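NOL1/NOP2/sun family protein (Enterococcus faecium, PDB 3M4X) probably methylates ribosomal RNA, as a NOL1/NOP2/sun-family methyltransferase of the RsmF type that joins a Rossmann-like catalytic domain to a C-terminal PUA-like RNA-binding domain. Local coordinates at residues 335-339 and 396-400; 147-151 and 367-371. All blocks are in the same frame, centred on the assembly; numbering follows the deposited sequence.

Contact 1 (335-339 and 396-400); sequences NDFHY and ENIPC
How a helix terminus can present one aromatic ring to a neighbouring loop is well illustrated where 335-339, in which helix 324-336 gives way to a loop, meets 396-400, a loop that turns at Glu396 and Asn397, becomes extended from Ile398 (-124/160) and runs into strand 400-403. Asn335 is still helical. From Asp336 the carbonyl O, rather than the carboxylate, reaches across, lying 3.4 Å from Pro399 CG. Phe337 is the centre of the contact: its CA sits 5.4 Å from that of Ile398, and a t rotamer (chi1 -176°, chi2 85°) sends the ring alongside the loop. Phe337 O lies 3.1 Å from Ile398 CG2, a methyl also over one ring face. Ile398 (chi1 p, 64°) places CB 4.0 Å from the ring centroid, 18° off the normal, a CH-pi contact, while Phe337 CZ meets Ile398 CD1 at 3.5 Å and Phe337 CD1 meets Pro399 CD at 3.7 Å. Phe333 and Phe437 also meet this ring. His338 (55/47) is the C-prime residue of a Schellman motif, with Tyr339 N to Ser334 O and a weak His338 N to Asn335 O bond (3.2 Å); His338 CB comes 3.4 Å from Asn397 O. Tyr339 then turns extended, its hydroxyl hydrogen-bonded to Glu354. Ile398 packs on Leu427, whose backbone bonds Pro399, so apolar and CH-pi contacts, without intersegment hydrogen bonds, hold the helix end against the PUA-like sheet.

Contact 2 (147-151 and 367-371); sequences SENIE and VVRTG
Arg369 joins segment 367-371 to helix 140-153 through two polar contacts one helical turn apart. Arg369 NH2 forms a salt bridge with Glu151 OE2 at a very short 2.4 Å, its N-H...O angle only 125°, and Arg369 NH1 donates to Ser147 OG at 3.0 Å with an angle of 157°. The hydroxyl lies near the guanidinium plane, whereas Glu151 CG lies over one of its faces. Ser147 and Glu151 are i and i+4, linked by the helical bond Glu151 N to Ser147 O (3.2 Å); both have chi1 t (173° and 178°), and both CA-to-CB bonds point toward the strand. Arg369 answers with chi1 and chi2 both t and chi3 near -137°, spanning a gap that is 6.4 Å between its CA and that of Ser147. Outside the polar pair, Ile150 CG2 lies 4.1 Å from Arg369 CD, and Ser147 CB 3.7 Å from Val368 CG1. Ala387 of helix 386-390 packs on both Glu151 and Arg369. On the strand, Val368 (phi/psi -82/-27) and Arg369 (-149/124) both face Val160 in a classic beta bulge, where the chain turns a corner. Segment 367-371 thus adds an antiparallel edge to the Rossmann-like sheet at strand 158-161, while Arg369 reaches helix 140-153, which leads into that strand. Across these segments the buried guanidinium meets one carboxylate and one hydroxyl, a charged and directional link with apolar contacts beside it.

How the contacts relate
Contacts 1 and 2 illustrate how one intermediate module can touch the domains before and after it. Their centres lie 24 Å apart and their nearest atoms about 9 Å, so they do not touch. Along the chain their segments alternate: 147-151, 335-339, 367-371, 396-400. Contact 2 ties strand 367-370 to the methyltransferase domain, whose mixed sheet that strand joins; contact 1 sets the end of helix 324-336 against the loop entering the five-stranded sheet of the PUA-like domain. Strand 367-370 runs almost directly into 372-378 of the four-stranded antiparallel sheet. The module therefore bears on both the methyltransferase sheet and the PUA-like domain, consistent with a set relative placement of the two.

Contact 1 (335-339 and 396-400)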
ATOM      1  N   ASN A 335      -2.554   1.268 -30.782  1.00 54.39           N
ATOM      2  CA  ASN A 335      -3.364   0.587 -31.781  1.00 55.12           C
ATOM      3  C   ASN A 335      -2.941  -0.870 -31.974  1.00 56.92           C
ATOM      4  O   ASN A 335      -3.765  -1.776 -31.855  1.00 57.12           O
ATOM      5  CB  ASN A 335      -3.323   1.328 -33.124  1.00 49.47           C
ATOM      6  CG  ASN A 335      -4.373   2.428 -33.229  1.00 53.91           C
ATOM      7  OD1 ASN A 335      -5.360   2.447 -32.489  1.00 55.46           O
ATOM      8  ND2 ASN A 335      -4.167   3.343 -34.167  1.00 56.85           N
ATOM      9  N   ASP A 336      -1.666  -1.103 -32.287  1.00 57.29           N
ATOM     10  CA  ASP A 336      -1.216  -2.474 -32.503  1.00 65.12           C
ATOM     11  C   ASP A 336      -1.000  -3.225 -31.190  1.00 60.75           C
ATOM     12  O   ASP A 336      -0.864  -4.451 -31.177  1.00 60.68           O
ATOM     13  CB  ASP A 336       0.001  -2.565 -33.445  1.00 76.86           C
ATOM     14  CG  ASP A 336       1.247  -1.906 -32.888  1.00 84.42           C
ATOM     15  OD1 ASP A 336       1.586  -2.139 -31.706  1.00 89.79           O
ATOM     16  OD2 ASP A 336       1.910  -1.177 -33.659  1.00 86.38           O
ATOM     17  N   PHE A 337      -1.003  -2.497 -30.081  1.00 53.17           N
ATOM     18  CA  PHE A 337      -0.907  -3.165 -28.795  1.00 49.94           C
ATOM     19  C   PHE A 337      -2.289  -3.288 -28.152  1.00 47.53           C
ATOM     20  O   PHE A 337      -2.446  -3.967 -27.139  1.00 57.22           O
ATOM     21  CB  PHE A 337       0.110  -2.467 -27.886  1.00 53.17           C
ATOM     22  CG  PHE A 337       0.335  -3.165 -26.568  1.00 53.39           C
ATOM     23  CD1 PHE A 337       1.256  -4.199 -26.464  1.00 51.05           C
ATOM     24  CD2 PHE A 337      -0.374  -2.781 -25.439  1.00 48.40           C
ATOM     25  CE1 PHE A 337       1.458  -4.837 -25.265  1.00 54.60           C
ATOM     26  CE2 PHE A 337      -0.175  -3.413 -24.233  1.00 55.30           C
ATOM     27  CZ  PHE A 337       0.746  -4.445 -24.139  1.00 56.59           C
ATOM     28  N   HIS A 338      -3.291  -2.662 -28.767  1.00 36.18           N
ATOM     29  CA  HIS A 338      -4.688  -2.778 -28.325  1.00 40.66           C
ATOM     30  C   HIS A 338      -4.912  -2.408 -26.862  1.00 51.13           C
ATOM     31  O   HIS A 338      -5.582  -3.132 -26.122  1.00 51.80           O
ATOM     32  CB  HIS A 338      -5.267  -4.176 -28.615  1.00 45.52           C
ATOM     33  CG  HIS A 338      -5.263  -4.535 -30.067  1.00 46.34           C
ATOM     34  ND1 HIS A 338      -6.355  -4.334 -30.885  1.00 47.66           N
ATOM     35  CD2 HIS A 338      -4.291  -5.049 -30.854  1.00 40.19           C
ATOM     36  CE1 HIS A 338      -6.054  -4.718 -32.114  1.00 45.21           C
ATOM     37  NE2 HIS A 338      -4.806  -5.149 -32.123  1.00 41.23           N
ATOM     38  N   TYR A 339      -4.352  -1.271 -26.461  1.00 55.73           N
ATOM     39  CA  TYR A 339      -4.690  -0.641 -25.185  1.00 55.54           C
ATOM     40  C   TYR A 339      -5.332   0.724 -25.448  1.00 56.80           C
ATOM     41  O   TYR A 339      -4.851   1.489 -26.281  1.00 56.14           O
ATOM     42  CB  TYR A 339      -3.440  -0.468 -24.313  1.00 53.34           C
ATOM     43  CG  TYR A 339      -3.688   0.297 -23.027  1.00 50.94           C
ATOM     44  CD1 TYR A 339      -3.972  -0.373 -21.840  1.00 42.39           C
ATOM     45  CD2 TYR A 339      -3.648   1.689 -23.002  1.00 49.09           C
ATOM     46  CE1 TYR A 339      -4.206   0.321 -20.670  1.00 48.80           C
ATOM     47  CE2 TYR A 339      -3.881   2.389 -21.834  1.00 49.16           C
ATOM     48  CZ  TYR A 339      -4.161   1.701 -20.673  1.00 47.55           C
ATOM     49  OH  TYR A 339      -4.394   2.389 -19.508  1.00 47.44           O
ATOM     50  N   GLU A 396      -5.307 -11.880 -23.303  1.00 37.35           N
ATOM     51  CA  GLU A 396      -5.811 -12.346 -24.595  1.00 41.35           C
ATOM     52  C   GLU A 396      -5.803 -11.245 -25.652  1.00 39.78           C
ATOM     53  O   GLU A 396      -5.828 -11.528 -26.846  1.00 39.85           O
ATOM     54  CB  GLU A 396      -7.231 -12.913 -24.464  1.00 40.21           C
ATOM     55  CG  GLU A 396      -8.239 -11.962 -23.826  1.00 49.07           C
ATOM     56  CD  GLU A 396      -8.371 -12.173 -22.318  1.00 58.61           C
ATOM     57  OE1 GLU A 396      -7.337 -12.215 -21.604  1.00 51.68           O
ATOM     58  OE2 GLU A 396      -9.519 -12.305 -21.848  1.00 66.77           O
ATOM     59  N   ASN A 397      -5.737  -9.998 -25.198  1.00 39.38           N
ATOM     60  CA  ASN A 397      -6.013  -8.847 -26.039  1.00 35.19           C
ATOM     61  C   ASN A 397      -4.784  -8.187 -26.641  1.00 36.17           C
ATOM     62  O   ASN A 397      -4.912  -7.356 -27.531  1.00 34.50           O
ATOM     63  CB  ASN A 397      -6.778  -7.796 -25.221  1.00 45.48           C
ATOM     64  CG  ASN A 397      -8.183  -8.243 -24.856  1.00 54.08           C
ATOM     65  OD1 ASN A 397      -8.808  -9.024 -25.575  1.00 60.66           O
ATOM     66  ND2 ASN A 397      -8.692  -7.735 -23.742  1.00 54.85           N
ATOM     67  N   ILE A 398      -3.603  -8.513 -26.128  1.00 34.98           N
ATOM     68  CA  ILE A 398      -2.381  -7.827 -26.542  1.00 32.52           C
ATOM     69  C   ILE A 398      -1.331  -8.806 -27.053  1.00 32.06           C
ATOM     70  O   ILE A 398      -1.397  -9.991 -26.744  1.00 33.32           O
ATOM     71  CB  ILE A 398      -1.758  -7.057 -25.372  1.00 37.70           C
ATOM     72  CG1 ILE A 398      -1.330  -8.046 -24.292  1.00 41.81           C
ATOM     73  CG2 ILE A 398      -2.743  -6.022 -24.807  1.00 36.00           C
ATOM     74  CD1 ILE A 398      -0.904  -7.377 -23.051  1.00 50.50           C
ATOM     75  N   PRO A 399      -0.356  -8.305 -27.837  1.00 30.10           N
ATOM     76  CA  PRO A 399       0.753  -9.129 -28.338  1.00 33.36           C
ATOM     77  C   PRO A 399       1.626  -9.631 -27.188  1.00 35.73           C
ATOM     78  O   PRO A 399       2.203  -8.842 -26.426  1.00 38.87           O
ATOM     79  CB  PRO A 399       1.545  -8.163 -29.237  1.00 32.60           C
ATOM     80  CG  PRO A 399       0.567  -7.111 -29.613  1.00 37.27           C
ATOM     81  CD  PRO A 399      -0.298  -6.936 -28.372  1.00 27.76           C
ATOM     82  N   CYS A 400       1.691 -10.948 -27.065  1.00 28.00           N
ATOM     83  CA  CYS A 400       2.402 -11.593 -25.978  1.00 32.08           C
ATOM     84  C   CYS A 400       3.492 -12.502 -26.502  1.00 34.85           C
ATOM     85  O   CYS A 400       3.346 -13.126 -27.548  1.00 39.56           O
ATOM     86  CB  CYS A 400       1.427 -12.439 -25.160  1.00 28.11           C
ATOM     87  SG  CYS A 400       0.290 -11.483 -24.188  1.00 42.13           S
TER

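Contact 2 (147-151 and 367-371)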
ATOM      1  N   SER A 147       6.518   4.357  -4.151  1.00 34.84           N
ATOM      2  CA  SER A 147       6.186   4.497  -5.564  1.00 38.39           C
ATOM      3  C   SER A 147       6.561   3.228  -6.349  1.00 36.78           C
ATOM      4  O   SER A 147       5.793   2.746  -7.176  1.00 30.35           O
ATOM      5  CB  SER A 147       6.876   5.739  -6.144  1.00 32.60           C
ATOM      6  OG  SER A 147       6.714   5.811  -7.547  1.00 36.11           O
ATOM      7  N   GLU A 148       7.725   2.663  -6.064  1.00 41.66           N
ATOM      8  CA  GLU A 148       8.134   1.456  -6.778  1.00 42.77           C
ATOM      9  C   GLU A 148       7.286   0.230  -6.442  1.00 36.54           C
ATOM     10  O   GLU A 148       7.048  -0.612  -7.311  1.00 32.26           O
ATOM     11  CB  GLU A 148       9.633   1.202  -6.616  1.00 45.19           C
ATOM     12  CG  GLU A 148      10.445   2.221  -7.416  1.00 59.26           C
ATOM     13  CD  GLU A 148      11.932   2.188  -7.123  1.00 69.46           C
ATOM     14  OE1 GLU A 148      12.399   1.204  -6.509  1.00 75.30           O
ATOM     15  OE2 GLU A 148      12.632   3.149  -7.517  1.00 67.77           O
ATOM     16  N   ASN A 149       6.789   0.147  -5.209  1.00 34.79           N
ATOM     17  CA  ASN A 149       5.891  -0.954  -4.837  1.00 37.78           C
ATOM     18  C   ASN A 149       4.500  -0.829  -5.477  1.00 34.21           C
ATOM     19  O   ASN A 149       3.904  -1.825  -5.876  1.00 33.54           O
ATOM     20  CB  ASN A 149       5.767  -1.094  -3.314  1.00 37.94           C
ATOM     21  CG  ASN A 149       6.919  -1.885  -2.693  1.00 44.64           C
ATOM     22  OD1 ASN A 149       7.233  -3.008  -3.111  1.00 41.27           O
ATOM     23  ND2 ASN A 149       7.533  -1.309  -1.663  1.00 40.56           N
ATOM     24  N   ILE A 150       3.980   0.394  -5.560  1.00 34.83           N
ATOM     25  CA  ILE A 150       2.681   0.647  -6.203  1.00 33.39           C
ATOM     26  C   ILE A 150       2.744   0.183  -7.669  1.00 33.37           C
ATOM     27  O   ILE A 150       1.903  -0.575  -8.144  1.00 33.16           O
ATOM     28  CB  ILE A 150       2.269   2.162  -6.092  1.00 33.63           C
ATOM     29  CG1 ILE A 150       1.311   2.395  -4.926  1.00 41.85           C
ATOM     30  CG2 ILE A 150       1.517   2.629  -7.313  1.00 29.72           C
ATOM     31  CD1 ILE A 150       1.790   1.912  -3.604  1.00 48.88           C
ATOM     32  N   GLU A 151       3.780   0.618  -8.369  1.00 30.17           N
ATOM     33  CA  GLU A 151       4.013   0.182  -9.732  1.00 29.33           C
ATOM     34  C   GLU A 151       4.146  -1.341  -9.853  1.00 25.87           C
ATOM     35  O   GLU A 151       3.580  -1.954 -10.757  1.00 26.43           O
ATOM     36  CB  GLU A 151       5.266   0.870 -10.264  1.00 31.34           C
ATOM     37  CG  GLU A 151       5.644   0.470 -11.662  1.00 34.05           C
ATOM     38  CD  GLU A 151       6.994   1.008 -12.041  1.00 37.22           C
ATOM     39  OE1 GLU A 151       8.003   0.425 -11.609  1.00 36.17           O
ATOM     40  OE2 GLU A 151       7.050   2.020 -12.764  1.00 42.99           O
ATOM     41  N   VAL A 367       4.649  15.312  -6.488  1.00 49.75           N
ATOM     42  CA  VAL A 367       4.059  14.067  -6.944  1.00 50.25           C
ATOM     43  C   VAL A 367       5.116  13.170  -7.566  1.00 56.48           C
ATOM     44  O   VAL A 367       5.682  13.497  -8.611  1.00 56.59           O
ATOM     45  CB  VAL A 367       2.952  14.316  -7.964  1.00 49.83           C
ATOM     46  CG1 VAL A 367       2.544  13.017  -8.608  1.00 54.61           C
ATOM     47  CG2 VAL A 367       1.765  14.979  -7.298  1.00 48.16           C
ATOM     48  N   VAL A 368       5.373  12.042  -6.902  1.00 54.06           N
ATOM     49  CA  VAL A 368       6.359  11.054  -7.324  1.00 47.92           C
ATOM     50  C   VAL A 368       5.788  10.130  -8.398  1.00 46.26           C
ATOM     51  O   VAL A 368       6.515   9.580  -9.232  1.00 47.90           O
ATOM     52  CB  VAL A 368       6.800  10.207  -6.119  1.00 45.70           C
ATOM     53  CG1 VAL A 368       7.933   9.279  -6.497  1.00 40.32           C
ATOM     54  CG2 VAL A 368       7.216  11.127  -4.972  1.00 45.70           C
ATOM     55  N   ARG A 369       4.472   9.971  -8.380  1.00 38.74           N
ATOM     56  CA  ARG A 369       3.818   9.087  -9.326  1.00 40.09           C
ATOM     57  C   ARG A 369       2.425   9.609  -9.636  1.00 38.68           C
ATOM     58  O   ARG A 369       1.624   9.817  -8.729  1.00 41.87           O
ATOM     59  CB  ARG A 369       3.761   7.668  -8.754  1.00 41.55           C
ATOM     60  CG  ARG A 369       3.221   6.632  -9.712  1.00 35.59           C
ATOM     61  CD  ARG A 369       3.815   5.258  -9.425  1.00 25.61           C
ATOM     62  NE  ARG A 369       4.169   4.650 -10.687  1.00 44.77           N
ATOM     63  CZ  ARG A 369       5.398   4.330 -11.048  1.00 42.17           C
ATOM     64  NH1 ARG A 369       6.410   4.507 -10.213  1.00 31.53           N
ATOM     65  NH2 ARG A 369       5.596   3.798 -12.241  1.00 45.32           N
ATOM     66  N   THR A 370       2.139   9.822 -10.919  1.00 37.80           N
ATOM     67  CA  THR A 370       0.883  10.449 -11.325  1.00 36.08           C
ATOM     68  C   THR A 370       0.010   9.513 -12.147  1.00 39.44           C
ATOM     69  O   THR A 370      -0.111   9.674 -13.360  1.00 35.56           O
ATOM     70  CB  THR A 370       1.158  11.735 -12.144  1.00 44.59           C
ATOM     71  OG1 THR A 370       1.962  12.633 -11.371  1.00 41.83           O
ATOM     72  CG2 THR A 370      -0.132  12.428 -12.502  1.00 50.69           C
ATOM     73  N   GLY A 371      -0.604   8.532 -11.492  1.00 45.44           N
ATOM     74  CA  GLY A 371      -1.447   7.580 -12.198  1.00 41.42           C
ATOM     75  C   GLY A 371      -0.652   6.456 -12.850  1.00 40.07           C
ATOM     76  O   GLY A 371       0.285   5.915 -12.261  1.00 35.10           O
TER